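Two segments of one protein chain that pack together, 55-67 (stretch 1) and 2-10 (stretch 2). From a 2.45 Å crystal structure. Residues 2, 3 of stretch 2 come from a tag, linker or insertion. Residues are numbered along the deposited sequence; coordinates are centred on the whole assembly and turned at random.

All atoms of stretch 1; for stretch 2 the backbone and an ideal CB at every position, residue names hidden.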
# COMPACT_ATOMS: atom_id res chain seq x y z
N SER B 55 -9.03 -8.48 -20.52
CA SER B 55 -8.92 -8.39 -21.96
C SER B 55 -8.78 -6.91 -22.29
O SER B 55 -9.03 -6.05 -21.43
CB SER B 55 -10.17 -8.93 -22.64
OG SER B 55 -11.26 -8.05 -22.41
N PRO B 56 -8.38 -6.58 -23.52
CA PRO B 56 -8.25 -5.16 -23.86
C PRO B 56 -9.63 -4.53 -23.77
O PRO B 56 -9.78 -3.36 -23.41
CB PRO B 56 -7.70 -5.20 -25.28
CG PRO B 56 -8.26 -6.49 -25.83
CD PRO B 56 -8.03 -7.43 -24.67
N SER B 57 -10.64 -5.32 -24.09
CA SER B 57 -12.02 -4.84 -24.04
C SER B 57 -12.43 -4.53 -22.59
O SER B 57 -12.93 -3.43 -22.30
CB SER B 57 -12.96 -5.90 -24.63
OG SER B 57 -14.32 -5.48 -24.58
N ASN B 58 -12.20 -5.48 -21.69
CA ASN B 58 -12.56 -5.33 -20.28
C ASN B 58 -11.80 -4.23 -19.55
O ASN B 58 -12.36 -3.52 -18.71
CB ASN B 58 -12.37 -6.66 -19.55
CG ASN B 58 -13.41 -7.69 -19.95
OD1 ASN B 58 -14.55 -7.35 -20.26
ND2 ASN B 58 -13.03 -8.96 -19.94
N ILE B 59 -10.52 -4.08 -19.87
CA ILE B 59 -9.70 -3.05 -19.27
C ILE B 59 -10.29 -1.70 -19.67
O ILE B 59 -10.49 -0.83 -18.82
CB ILE B 59 -8.24 -3.14 -19.76
CG1 ILE B 59 -7.59 -4.41 -19.22
CG2 ILE B 59 -7.46 -1.91 -19.31
CD1 ILE B 59 -7.32 -4.36 -17.71
N THR B 60 -10.58 -1.53 -20.96
CA THR B 60 -11.16 -0.27 -21.41
C THR B 60 -12.44 -0.01 -20.62
O THR B 60 -12.71 1.12 -20.20
CB THR B 60 -11.50 -0.32 -22.91
OG1 THR B 60 -10.33 -0.66 -23.65
CG2 THR B 60 -12.02 1.03 -23.39
N ARG B 61 -13.22 -1.07 -20.39
CA ARG B 61 -14.45 -0.96 -19.63
C ARG B 61 -14.15 -0.36 -18.27
O ARG B 61 -14.92 0.44 -17.75
CB ARG B 61 -15.10 -2.32 -19.44
CG ARG B 61 -16.28 -2.30 -18.47
CD ARG B 61 -17.50 -1.61 -19.06
NE ARG B 61 -18.58 -1.46 -18.09
CZ ARG B 61 -19.86 -1.23 -18.41
NH1 ARG B 61 -20.20 -1.13 -19.69
NH2 ARG B 61 -20.78 -1.11 -17.46
N VAL B 62 -13.02 -0.77 -17.69
CA VAL B 62 -12.59 -0.28 -16.39
C VAL B 62 -12.04 1.14 -16.51
O VAL B 62 -12.26 1.98 -15.65
CB VAL B 62 -11.51 -1.19 -15.76
CG1 VAL B 62 -11.07 -0.64 -14.42
CG2 VAL B 62 -12.04 -2.59 -15.61
N GLU B 63 -11.31 1.39 -17.60
CA GLU B 63 -10.72 2.71 -17.82
C GLU B 63 -11.81 3.76 -18.05
O GLU B 63 -11.59 4.95 -17.80
CB GLU B 63 -9.78 2.68 -19.03
CG GLU B 63 -8.62 1.71 -18.89
CD GLU B 63 -7.73 1.69 -20.12
OE1 GLU B 63 -8.25 1.44 -21.23
OE2 GLU B 63 -6.50 1.92 -19.97
N THR B 64 -12.97 3.32 -18.51
CA THR B 64 -14.05 4.27 -18.75
C THR B 64 -14.92 4.48 -17.52
O THR B 64 -15.06 5.60 -17.04
CB THR B 64 -14.96 3.83 -19.90
OG1 THR B 64 -14.19 3.65 -21.09
CG2 THR B 64 -16.03 4.89 -20.14
N THR B 65 -15.48 3.39 -17.00
CA THR B 65 -16.37 3.46 -15.84
C THR B 65 -15.78 3.98 -14.52
O THR B 65 -16.48 4.65 -13.75
CB THR B 65 -17.02 2.10 -15.58
OG1 THR B 65 -16.01 1.12 -15.32
CG2 THR B 65 -17.83 1.66 -16.79
N LEU B 66 -14.51 3.67 -14.25
CA LEU B 66 -13.86 4.09 -13.01
C LEU B 66 -13.91 5.59 -12.72
O LEU B 66 -14.23 5.99 -11.61
CB LEU B 66 -12.40 3.62 -13.00
CG LEU B 66 -11.63 3.67 -11.67
CD1 LEU B 66 -12.27 2.69 -10.69
CD2 LEU B 66 -10.17 3.32 -11.88
N PRO B 67 -13.57 6.43 -13.70
CA PRO B 67 -13.62 7.87 -13.40
C PRO B 67 -15.01 8.34 -12.96
O PRO B 67 -15.13 9.24 -12.13
CB PRO B 67 -13.18 8.51 -14.72
CG PRO B 67 -12.29 7.45 -15.34
CD PRO B 67 -13.07 6.19 -15.06
N UNK B 2 -6.94 -15.05 -24.63
CA UNK B 2 -6.86 -13.68 -25.19
C UNK B 2 -5.58 -12.98 -24.73
O UNK B 2 -4.76 -13.56 -24.00
CB UNK B 2 -8.08 -12.86 -24.77
N UNK B 3 -5.41 -11.74 -25.17
CA UNK B 3 -4.25 -10.93 -24.81
C UNK B 3 -4.59 -10.26 -23.49
O UNK B 3 -5.30 -9.25 -23.45
CB UNK B 3 -3.90 -9.91 -25.89
N UNK B 4 -4.10 -10.83 -22.39
CA UNK B 4 -4.37 -10.28 -21.06
C UNK B 4 -3.58 -9.00 -20.78
O UNK B 4 -2.35 -9.02 -20.67
CB UNK B 4 -4.05 -11.33 -19.99
N UNK B 5 -4.30 -7.88 -20.67
CA UNK B 5 -3.70 -6.57 -20.42
C UNK B 5 -3.76 -6.14 -18.94
O UNK B 5 -4.76 -6.37 -18.25
CB UNK B 5 -4.40 -5.52 -21.28
N UNK B 6 -2.69 -5.52 -18.46
CA UNK B 6 -2.60 -5.07 -17.08
C UNK B 6 -2.76 -3.57 -16.94
O UNK B 6 -2.32 -2.81 -17.79
CB UNK B 6 -1.26 -5.50 -16.48
N UNK B 7 -3.38 -3.16 -15.84
CA UNK B 7 -3.62 -1.75 -15.56
C UNK B 7 -3.31 -1.47 -14.10
O UNK B 7 -3.49 -2.34 -13.24
CB UNK B 7 -5.06 -1.36 -15.89
N UNK B 8 -2.84 -0.26 -13.82
CA UNK B 8 -2.52 0.15 -12.46
C UNK B 8 -3.50 1.23 -12.05
O UNK B 8 -3.69 2.21 -12.76
CB UNK B 8 -1.08 0.64 -12.35
N UNK B 9 -4.11 1.05 -10.89
CA UNK B 9 -5.07 2.02 -10.40
C UNK B 9 -4.68 2.69 -9.08
O UNK B 9 -4.16 2.05 -8.17
CB UNK B 9 -6.43 1.34 -10.23
N UNK B 10 -4.93 3.99 -9.02
CA UNK B 10 -4.65 4.78 -7.84
C UNK B 10 -5.94 5.52 -7.50
O UNK B 10 -6.59 6.08 -8.38
CB UNK B 10 -3.48 5.74 -8.06

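Stretch 1 is a helix that begins at Pro56, and stretch 2 enters beside its first turn and then runs along it as a strand, the two N-to-C directions only 18° apart. No hydrogen bond crosses between them, so what the helix offers is chiefly shape and apolar surface: Ile59, Val62 and Leu66 point toward the strand.

At position 2 CA-to-CB points toward the start of the helix, and the ideal CB lies 4.9 Å from Ser55 CB. There is no pocket and no charge, so many small or polar side chains would serve. The residue is Ser2, contributed by an expression tag; its OG stops 4.3 Å from Ser55 CB, a loose contact.

Position 3 directs its CB sideways, 5.0 Å from Pro56 CD. The closer approach is made by the backbone, where the carbonyl O of this residue sits 3.5 Å from Pro56 CD, a contact available to any residue. An apolar chain could lean over the proline ring, but a polar one would also be tolerated. The tag supplies Leu3, whose end comes nearer to the helix than its CB direction suggests.

Position 4 points away and its ideal CB finds nothing of stretch 1 within 5.5 Å, although its CA is only 5.0 Å from Ser55 CA. The helix sets no demand here; the residue is Thr4.

The strand starts at position 5, with phi/psi of -99/141. CB turns toward the helix and lies 4.0 Å from Ile59 CG1 and 4.6 Å from Pro56 CA. An aliphatic residue would suit this place, as would a longer chain with a methylene base and a polar end. Gln5 is of the latter kind: its CB packs against Ile59, while its end leads away from the helix. Its backbone O also touches Ile59 CD1 at 3.3 Å.

Alternation sends position 6 away from the helix, leaving the choice open on this side; it is His6.

Position 7 returns to the helix, its ideal CB 4.2 Å from Ile59 CD1. Ile59 and Val62 offer methyl groups, so an apolar chain would fit, such as leucine, isoleucine or the unbranched methionine. Leu7, with chi1 t and chi2 p, places CD2 4.1 Å from Ile59 CG2 and 4.3 Å from Val62 CG1. Its CD1 lies 3.8 Å from Glu63 OE2, a contact without a hydrogen bond, since a leucine methyl has no polar hydrogen to give.

Position 8 is out of reach of the helix, and its extended backbone readily accepts a beta-branched residue, here Val8.

At position 9 the ideal CB is 4.5 Å from Leu66 CD2, with Val62 nearby, again calling for an aliphatic chain. Ile9 CG2 is 3.7 Å and Ile9 CD1 3.8 Å from Leu66 CD2, and Ile9 CD1 also lies 4.1 Å from Val62 CG1.

Position 10 points away, so this helix leaves the choice open; it is Thr10, whose OG1 is hydrogen-bonded elsewhere in the structure.

Stretch 2 (2-10) SLTQHLVIT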
# COMPACT_ATOMS: atom_id res chain seq x y z
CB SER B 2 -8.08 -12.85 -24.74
OG SER B 2 -8.06 -12.58 -23.34
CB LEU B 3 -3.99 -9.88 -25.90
CG LEU B 3 -2.86 -8.85 -25.74
CD1 LEU B 3 -3.36 -7.65 -24.96
CD2 LEU B 3 -1.64 -9.50 -25.08
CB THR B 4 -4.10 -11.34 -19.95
OG1 THR B 4 -2.91 -12.08 -20.27
CG2 THR B 4 -5.27 -12.31 -19.83
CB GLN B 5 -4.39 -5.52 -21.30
CG GLN B 5 -3.93 -4.10 -21.03
CD GLN B 5 -2.49 -3.86 -21.42
OE1 GLN B 5 -1.89 -2.84 -21.04
NE2 GLN B 5 -1.92 -4.77 -22.19
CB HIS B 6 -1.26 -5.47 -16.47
CG HIS B 6 -1.03 -6.95 -16.40
ND1 HIS B 6 -1.04 -7.76 -17.51
CD2 HIS B 6 -0.77 -7.76 -15.35
CE1 HIS B 6 -0.78 -9.01 -17.15
NE2 HIS B 6 -0.61 -9.03 -15.85
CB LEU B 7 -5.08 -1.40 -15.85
CG LEU B 7 -5.54 0.05 -15.62
CD1 LEU B 7 -4.89 0.96 -16.64
CD2 LEU B 7 -7.05 0.14 -15.73
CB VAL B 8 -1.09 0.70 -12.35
CG1 VAL B 8 -0.94 1.44 -11.04
CG2 VAL B 8 -0.09 -0.44 -12.42
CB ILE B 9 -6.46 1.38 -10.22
CG1 ILE B 9 -6.99 0.88 -11.56
CG2 ILE B 9 -7.44 2.39 -9.63
CD1 ILE B 9 -8.29 0.08 -11.45
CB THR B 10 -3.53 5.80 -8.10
OG1 THR B 10 -2.29 5.27 -7.62
CG2 THR B 10 -3.82 7.11 -7.41
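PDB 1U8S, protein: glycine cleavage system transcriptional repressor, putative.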